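PDB 3GO2: putative L-alanine-DL-glutamate epimerase from Burkholderia xenovorans, which probably acts as a racemase or epimerase of the mandelate racemase/muconate lactonizing enzyme family and binds magnesium. Local coordinates for residues E29-W34 against L96-K101; T102-C107 against D371-G376; V6-L11 against V23-D28. One frame throughout, in Å; residues are numbered along the deposited sequence.

In the fold
All three interactions lie on one side of the chain's centre, in or beside the N-terminal domain of this enolase-superfamily protein. Along the chain, interaction 3 closes first, pairing strands 5-14 and 19-27; interaction 1 follows, setting strand 32-37 of the same antiparallel sheet against helix 82-103; interaction 2 comes last, where the end of that helix and the residues after it meet 371-376, from the C-terminal part of the chain. The centres of interactions 1 and 3 are about 9 Å apart, as are those of 1 and 2, whereas 2 and 3 stand about 17 Å apart without touching. Interaction 1 is thus the middle link between hairpin and C-terminal loop.

Interaction 1: E29-W34 against L96-K101; sequences EGIVGW and LDAKAK
The carboxylate of D97 and the ammonium group of K101, one helical turn apart, both take hold of the edge strand at V32-W34. D97 OD2 accepts the backbone N-H of W34 at 2.8 Å through its anti lone pair, while K101 NZ reaches the same OD2 from the syn side, 32° out of the carboxylate plane, in a 2.8 Å salt bridge. K101 NZ also donates to V32 O at 2.9 Å, in the plane of that carbonyl, and sits at the edge of the W34 indole, 3.9 Å from CD1. An extended chain beyond CG carries K101 NZ there. D97 CG stands anti to the backbone N (chi1 -167°), which turns the carboxylate to the strand. Beside this polar group the backbones come close: G33, with no side chain, lets its CA come within 4.0 Å of A98 CA. I31 closes the flank, its CG2 lying 3.7 Å from K101 CB. Further out, D97 OD1 accepts from W375 N, and D378 gives K101 a second acidic partner. Such packing of a helix across a three-stranded antiparallel sheet is characteristic of the N-terminal capping domain of the enolase superfamily.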
# COMPACT_ATOMS: atom_id res chain seq x y z
N GLU A 29 -37.85 -40.98 -2.59
CA GLU A 29 -38.86 -41.21 -1.54
C GLU A 29 -40.11 -40.36 -1.73
O GLU A 29 -41.04 -40.46 -0.92
CB GLU A 29 -38.27 -40.86 -0.17
CG GLU A 29 -37.00 -41.59 0.19
CD GLU A 29 -37.23 -42.93 0.85
OE1 GLU A 29 -38.38 -43.23 1.26
OE2 GLU A 29 -36.24 -43.71 0.96
N GLY A 30 -40.12 -39.49 -2.74
CA GLY A 30 -41.24 -38.61 -2.99
C GLY A 30 -41.23 -37.27 -2.27
O GLY A 30 -42.20 -36.55 -2.33
N ILE A 31 -40.12 -36.93 -1.63
CA ILE A 31 -39.98 -35.60 -1.04
C ILE A 31 -39.76 -34.60 -2.17
O ILE A 31 -39.01 -34.90 -3.10
CB ILE A 31 -38.77 -35.53 -0.08
CG1 ILE A 31 -38.95 -36.47 1.12
CG2 ILE A 31 -38.55 -34.08 0.40
CD1 ILE A 31 -39.88 -35.97 2.14
N VAL A 32 -40.42 -33.44 -2.08
CA VAL A 32 -40.28 -32.38 -3.06
C VAL A 32 -39.65 -31.16 -2.40
O VAL A 32 -40.19 -30.64 -1.42
CB VAL A 32 -41.61 -31.99 -3.70
CG1 VAL A 32 -41.44 -30.83 -4.65
CG2 VAL A 32 -42.23 -33.21 -4.41
N GLY A 33 -38.50 -30.75 -2.93
CA GLY A 33 -37.84 -29.51 -2.52
C GLY A 33 -38.11 -28.43 -3.57
O GLY A 33 -38.08 -28.70 -4.78
N TRP A 34 -38.35 -27.22 -3.08
CA TRP A 34 -38.66 -26.07 -3.91
C TRP A 34 -37.73 -24.90 -3.66
O TRP A 34 -37.28 -24.68 -2.52
CB TRP A 34 -40.05 -25.55 -3.56
CG TRP A 34 -41.22 -26.41 -3.96
CD1 TRP A 34 -41.93 -27.26 -3.15
CD2 TRP A 34 -41.85 -26.45 -5.24
NE1 TRP A 34 -42.96 -27.83 -3.85
CE2 TRP A 34 -42.92 -27.35 -5.14
CE3 TRP A 34 -41.60 -25.82 -6.46
CZ2 TRP A 34 -43.75 -27.63 -6.22
CZ3 TRP A 34 -42.43 -26.11 -7.53
CH2 TRP A 34 -43.49 -27.00 -7.39
N LEU A 96 -31.65 -27.75 -0.44
CA LEU A 96 -31.76 -27.51 1.00
C LEU A 96 -33.17 -27.81 1.49
O LEU A 96 -33.35 -28.46 2.53
CB LEU A 96 -31.37 -26.08 1.35
CG LEU A 96 -29.89 -25.74 1.22
CD1 LEU A 96 -29.74 -24.21 1.28
CD2 LEU A 96 -29.03 -26.45 2.30
N ASP A 97 -34.17 -27.34 0.75
CA ASP A 97 -35.56 -27.60 1.12
C ASP A 97 -35.81 -29.12 1.23
O ASP A 97 -36.44 -29.63 2.19
CB ASP A 97 -36.50 -27.01 0.08
CG ASP A 97 -37.94 -26.96 0.55
OD1 ASP A 97 -38.18 -26.73 1.76
OD2 ASP A 97 -38.84 -27.14 -0.31
N ALA A 98 -35.35 -29.85 0.21
CA ALA A 98 -35.56 -31.31 0.16
C ALA A 98 -34.84 -32.03 1.31
O ALA A 98 -35.37 -32.96 1.92
CB ALA A 98 -35.14 -31.86 -1.19
N LYS A 99 -33.63 -31.58 1.61
CA LYS A 99 -32.87 -32.14 2.70
C LYS A 99 -33.53 -31.88 4.05
O LYS A 99 -33.66 -32.80 4.87
CB LYS A 99 -31.45 -31.59 2.70
CG LYS A 99 -30.57 -32.19 3.79
CD LYS A 99 -29.10 -31.84 3.59
CE LYS A 99 -28.18 -32.59 4.52
NZ LYS A 99 -26.69 -32.47 4.26
N ALA A 100 -33.95 -30.64 4.29
CA ALA A 100 -34.63 -30.31 5.52
C ALA A 100 -35.93 -31.11 5.65
O ALA A 100 -36.21 -31.64 6.71
CB ALA A 100 -34.92 -28.80 5.59
N LYS A 101 -36.70 -31.22 4.57
CA LYS A 101 -37.94 -32.02 4.62
C LYS A 101 -37.63 -33.49 4.91
O LYS A 101 -38.38 -34.18 5.67
CB LYS A 101 -38.72 -31.85 3.32
CG LYS A 101 -39.48 -30.52 3.27
CD LYS A 101 -39.93 -30.19 1.84
CE LYS A 101 -40.82 -29.00 1.82
NZ LYS A 101 -41.16 -28.56 0.41

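Interaction 2: T102-C107 against D371-G376; sequences TLNVPC and DRPGWG
With W375 CG anti to its carbonyl carbon (chi1 -65°) and C107 SG turned likewise (chi1 -83°), the thiol comes to lie over one face of the indole. The sulfur is 3.6 Å from the centroid of the six-membered ring, 14° off its normal, and C107 CB packs 3.5 Å from W375 CE3 on the same ring. Two backbone bonds flank this sulfur-aromatic contact: G374 N donates to V105 O at 3.0 Å, and C107 N to G374 O at 2.9 Å. They bracket a single beta bridge between P106 and G374, supplemented by a CA-H...O contact from P106 CA to R372 O (3.2 Å). The bridge follows a Schellman motif with N104 at positive phi, after the last turn of helix 82-103, and it ties the N-terminal domain to a loop from the C-terminal part of the chain. N104 OD1 lies alongside the P373 ring, 3.3 Å from CG. Within its own loop, R372 grips G376 O side-on through NE and NH2, with the oxygen nearly in the guanidinium plane and NH2 the closer at 2.7 Å. Helix 323-335 adds L324 and I328 against W375, and L103 and V105 pack on V105 and L103 of the second subunit.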
# COMPACT_ATOMS: atom_id res chain seq x y z
N THR A 102 -36.55 -34.00 4.33
CA THR A 102 -36.16 -35.41 4.56
C THR A 102 -35.86 -35.63 6.03
O THR A 102 -36.22 -36.70 6.60
CB THR A 102 -34.94 -35.80 3.69
OG1 THR A 102 -35.29 -35.72 2.30
CG2 THR A 102 -34.47 -37.19 3.99
N LEU A 103 -35.23 -34.65 6.67
CA LEU A 103 -34.90 -34.72 8.11
C LEU A 103 -35.97 -34.15 9.05
O LEU A 103 -35.81 -34.18 10.29
CB LEU A 103 -33.55 -34.03 8.36
CG LEU A 103 -32.35 -34.60 7.63
CD1 LEU A 103 -31.11 -33.70 7.85
CD2 LEU A 103 -32.08 -36.06 8.11
N ASN A 104 -37.09 -33.70 8.46
CA ASN A 104 -38.25 -33.20 9.19
C ASN A 104 -37.95 -32.00 10.05
O ASN A 104 -38.36 -31.92 11.23
CB ASN A 104 -38.87 -34.31 10.04
CG ASN A 104 -40.30 -34.03 10.42
OD1 ASN A 104 -41.08 -33.50 9.61
ND2 ASN A 104 -40.67 -34.39 11.64
N VAL A 105 -37.20 -31.06 9.49
CA VAL A 105 -36.84 -29.85 10.19
C VAL A 105 -37.03 -28.63 9.31
O VAL A 105 -36.94 -28.73 8.08
CB VAL A 105 -35.37 -29.89 10.68
CG1 VAL A 105 -35.17 -31.01 11.67
CG2 VAL A 105 -34.39 -30.05 9.51
N PRO A 106 -37.22 -27.45 9.92
CA PRO A 106 -37.18 -26.21 9.12
C PRO A 106 -35.79 -26.00 8.58
O PRO A 106 -34.82 -26.46 9.16
CB PRO A 106 -37.48 -25.11 10.14
CG PRO A 106 -37.89 -25.81 11.38
CD PRO A 106 -37.40 -27.18 11.36
N CYS A 107 -35.66 -25.26 7.50
CA CYS A 107 -34.33 -25.10 6.90
C CYS A 107 -33.30 -24.45 7.82
O CYS A 107 -32.12 -24.80 7.74
CB CYS A 107 -34.41 -24.35 5.58
SG CYS A 107 -34.85 -25.46 4.20
N ASP A 371 -41.89 -22.61 11.57
CA ASP A 371 -41.23 -23.82 12.06
C ASP A 371 -41.71 -25.11 11.40
O ASP A 371 -41.72 -26.17 12.04
CB ASP A 371 -41.34 -23.91 13.58
CG ASP A 371 -42.75 -24.06 14.07
OD1 ASP A 371 -43.69 -24.14 13.24
OD2 ASP A 371 -42.92 -24.08 15.32
N ARG A 372 -42.04 -25.02 10.12
CA ARG A 372 -42.46 -26.17 9.34
C ARG A 372 -41.27 -26.79 8.61
O ARG A 372 -40.27 -26.10 8.40
CB ARG A 372 -43.50 -25.75 8.30
CG ARG A 372 -44.82 -25.29 8.93
CD ARG A 372 -45.87 -24.90 7.91
NE ARG A 372 -45.54 -23.62 7.32
CZ ARG A 372 -45.85 -22.43 7.83
NH1 ARG A 372 -46.53 -22.33 8.96
NH2 ARG A 372 -45.44 -21.32 7.23
N PRO A 373 -41.35 -28.08 8.26
CA PRO A 373 -40.19 -28.65 7.57
C PRO A 373 -39.93 -27.92 6.24
O PRO A 373 -40.87 -27.68 5.48
CB PRO A 373 -40.58 -30.11 7.34
CG PRO A 373 -41.55 -30.40 8.50
CD PRO A 373 -42.31 -29.13 8.67
N GLY A 374 -38.68 -27.62 5.97
CA GLY A 374 -38.30 -26.90 4.77
C GLY A 374 -38.33 -25.39 4.97
O GLY A 374 -38.16 -24.89 6.08
N TRP A 375 -38.52 -24.67 3.88
CA TRP A 375 -38.50 -23.22 3.90
C TRP A 375 -39.67 -22.60 4.64
O TRP A 375 -39.53 -21.52 5.22
CB TRP A 375 -38.46 -22.65 2.48
CG TRP A 375 -37.22 -22.95 1.71
CD1 TRP A 375 -37.16 -23.51 0.47
CD2 TRP A 375 -35.86 -22.65 2.08
NE1 TRP A 375 -35.85 -23.62 0.05
CE2 TRP A 375 -35.03 -23.10 1.03
CE3 TRP A 375 -35.26 -22.02 3.18
CZ2 TRP A 375 -33.62 -22.96 1.05
CZ3 TRP A 375 -33.84 -21.89 3.20
CH2 TRP A 375 -33.06 -22.37 2.16
N GLY A 376 -40.84 -23.27 4.61
CA GLY A 376 -42.02 -22.74 5.29
C GLY A 376 -43.22 -22.47 4.40
O GLY A 376 -44.29 -22.08 4.87

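Interaction 3: V6-L11 against V23-D28; sequences VSVDTL and VKLTTD
V6-L11 and V23-D28 run antiparallel, their short axes 4.6 Å apart at the closest approach and 159° between their directions. S7 with T26 and D9 with K24 are hydrogen-bonded pairs; V8 with L25 and T10 with V23 are the non-hydrogen-bonded pairs that alternate with them. The exchange between D9 and K24 is nearly straight both ways: K24 N reaches D9 O at 2.8 Å and D9 N reaches K24 O at 2.9 Å, each with an angle of about 171° at the hydrogen. At the other end V6 and S7 both face T26, a classic beta bulge: V6 N donates to T26 O at 2.8 Å, S7 N adds a weak bond to that oxygen, and T26 N returns one to S7 O.

On the face of S7, D9, K24 and T26, a water bridges the strands. D9 OD2 and K24 O are both placed to accept from it, though more acceptors lie in reach than it has protons, and it also bonds to S7 OG at 2.7 Å and T26 OG1 at 2.9 Å. The S7 hydroxyl points to it from between the backbone N and the carbonyl carbon (chi1 66°). Nearby, the L11 side chain crosses that of K24, its CD1 3.8 Å from K24 CB, while the extended lysine carries NZ away to a salt bridge with E381. The opposite face is mainly apolar: V8 CG1 meets V23 CG1 at 3.9 Å, and V8 CG2 lies near L25 CG. V23 and L25 turn toward helices 46-57 and 82-103. On this same face, T10 OG1 is hydrogen-bonded to E51 OE2. This is a beta hairpin, the opening element of the three-stranded antiparallel sheet in the enolase-type N-terminal domain.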
# COMPACT_ATOMS: atom_id res chain seq x y z
N VAL A 6 -34.45 -37.73 -8.27
CA VAL A 6 -35.03 -38.37 -9.44
C VAL A 6 -35.34 -37.38 -10.55
O VAL A 6 -35.29 -37.73 -11.75
CB VAL A 6 -36.29 -39.16 -9.03
CG1 VAL A 6 -37.09 -39.53 -10.21
CG2 VAL A 6 -35.85 -40.42 -8.30
N SER A 7 -35.67 -36.15 -10.18
CA SER A 7 -36.01 -35.15 -11.18
C SER A 7 -35.78 -33.72 -10.69
O SER A 7 -35.86 -33.44 -9.49
CB SER A 7 -37.44 -35.35 -11.67
OG SER A 7 -38.38 -35.11 -10.65
N VAL A 8 -35.47 -32.85 -11.65
CA VAL A 8 -35.33 -31.41 -11.44
C VAL A 8 -36.09 -30.73 -12.56
O VAL A 8 -35.74 -30.88 -13.74
CB VAL A 8 -33.85 -30.95 -11.46
CG1 VAL A 8 -33.78 -29.43 -11.22
CG2 VAL A 8 -33.02 -31.74 -10.43
N ASP A 9 -37.17 -30.04 -12.18
CA ASP A 9 -38.07 -29.36 -13.10
C ASP A 9 -38.10 -27.87 -12.79
O ASP A 9 -37.83 -27.45 -11.66
CB ASP A 9 -39.49 -29.90 -12.93
CG ASP A 9 -39.59 -31.40 -13.18
OD1 ASP A 9 -39.14 -31.85 -14.25
OD2 ASP A 9 -40.12 -32.12 -12.29
N THR A 10 -38.45 -27.06 -13.79
CA THR A 10 -38.66 -25.63 -13.55
C THR A 10 -40.08 -25.27 -13.93
O THR A 10 -40.65 -25.87 -14.85
CB THR A 10 -37.67 -24.75 -14.35
OG1 THR A 10 -37.77 -25.03 -15.75
CG2 THR A 10 -36.21 -24.99 -13.90
N LEU A 11 -40.64 -24.30 -13.21
CA LEU A 11 -41.99 -23.81 -13.44
C LEU A 11 -41.99 -22.30 -13.48
O LEU A 11 -41.11 -21.65 -12.92
CB LEU A 11 -42.95 -24.27 -12.34
CG LEU A 11 -43.23 -25.77 -12.12
CD1 LEU A 11 -42.00 -26.62 -11.69
CD2 LEU A 11 -44.34 -25.91 -11.06
N VAL A 23 -37.87 -23.81 -9.00
CA VAL A 23 -37.25 -25.14 -9.16
C VAL A 23 -38.01 -26.13 -8.28
O VAL A 23 -38.31 -25.85 -7.12
CB VAL A 23 -35.76 -25.16 -8.76
CG1 VAL A 23 -35.17 -26.59 -8.86
CG2 VAL A 23 -34.98 -24.20 -9.65
N LYS A 24 -38.33 -27.28 -8.86
CA LYS A 24 -39.02 -28.38 -8.19
C LYS A 24 -38.15 -29.61 -8.29
O LYS A 24 -37.91 -30.13 -9.38
CB LYS A 24 -40.36 -28.66 -8.87
CG LYS A 24 -41.12 -29.76 -8.18
CD LYS A 24 -42.35 -30.17 -8.97
CE LYS A 24 -43.20 -31.09 -8.17
NZ LYS A 24 -44.37 -31.56 -9.01
N LEU A 25 -37.66 -30.09 -7.16
CA LEU A 25 -36.73 -31.20 -7.11
C LEU A 25 -37.41 -32.34 -6.36
O LEU A 25 -37.91 -32.14 -5.26
CB LEU A 25 -35.46 -30.75 -6.37
CG LEU A 25 -34.33 -31.75 -6.18
CD1 LEU A 25 -33.00 -30.95 -6.03
CD2 LEU A 25 -34.56 -32.73 -5.01
N THR A 26 -37.42 -33.53 -6.95
CA THR A 26 -38.12 -34.67 -6.33
C THR A 26 -37.11 -35.75 -6.02
O THR A 26 -36.24 -36.04 -6.85
CB THR A 26 -39.22 -35.25 -7.30
OG1 THR A 26 -40.15 -34.22 -7.65
CG2 THR A 26 -39.99 -36.42 -6.64
N THR A 27 -37.24 -36.38 -4.84
CA THR A 27 -36.36 -37.48 -4.44
C THR A 27 -37.03 -38.84 -4.68
O THR A 27 -38.23 -38.92 -4.92
CB THR A 27 -35.97 -37.36 -2.96
OG1 THR A 27 -37.07 -37.74 -2.13
CG2 THR A 27 -35.60 -35.92 -2.61
N ASP A 28 -36.25 -39.91 -4.56
CA ASP A 28 -36.77 -41.27 -4.76
C ASP A 28 -37.87 -41.62 -3.76
O ASP A 28 -38.75 -42.44 -4.07
CB ASP A 28 -35.63 -42.29 -4.67
CG ASP A 28 -36.11 -43.71 -4.84
OD1 ASP A 28 -36.45 -44.10 -5.97
OD2 ASP A 28 -36.19 -44.43 -3.82
O HOH W 1 -39.11 -32.62 -9.78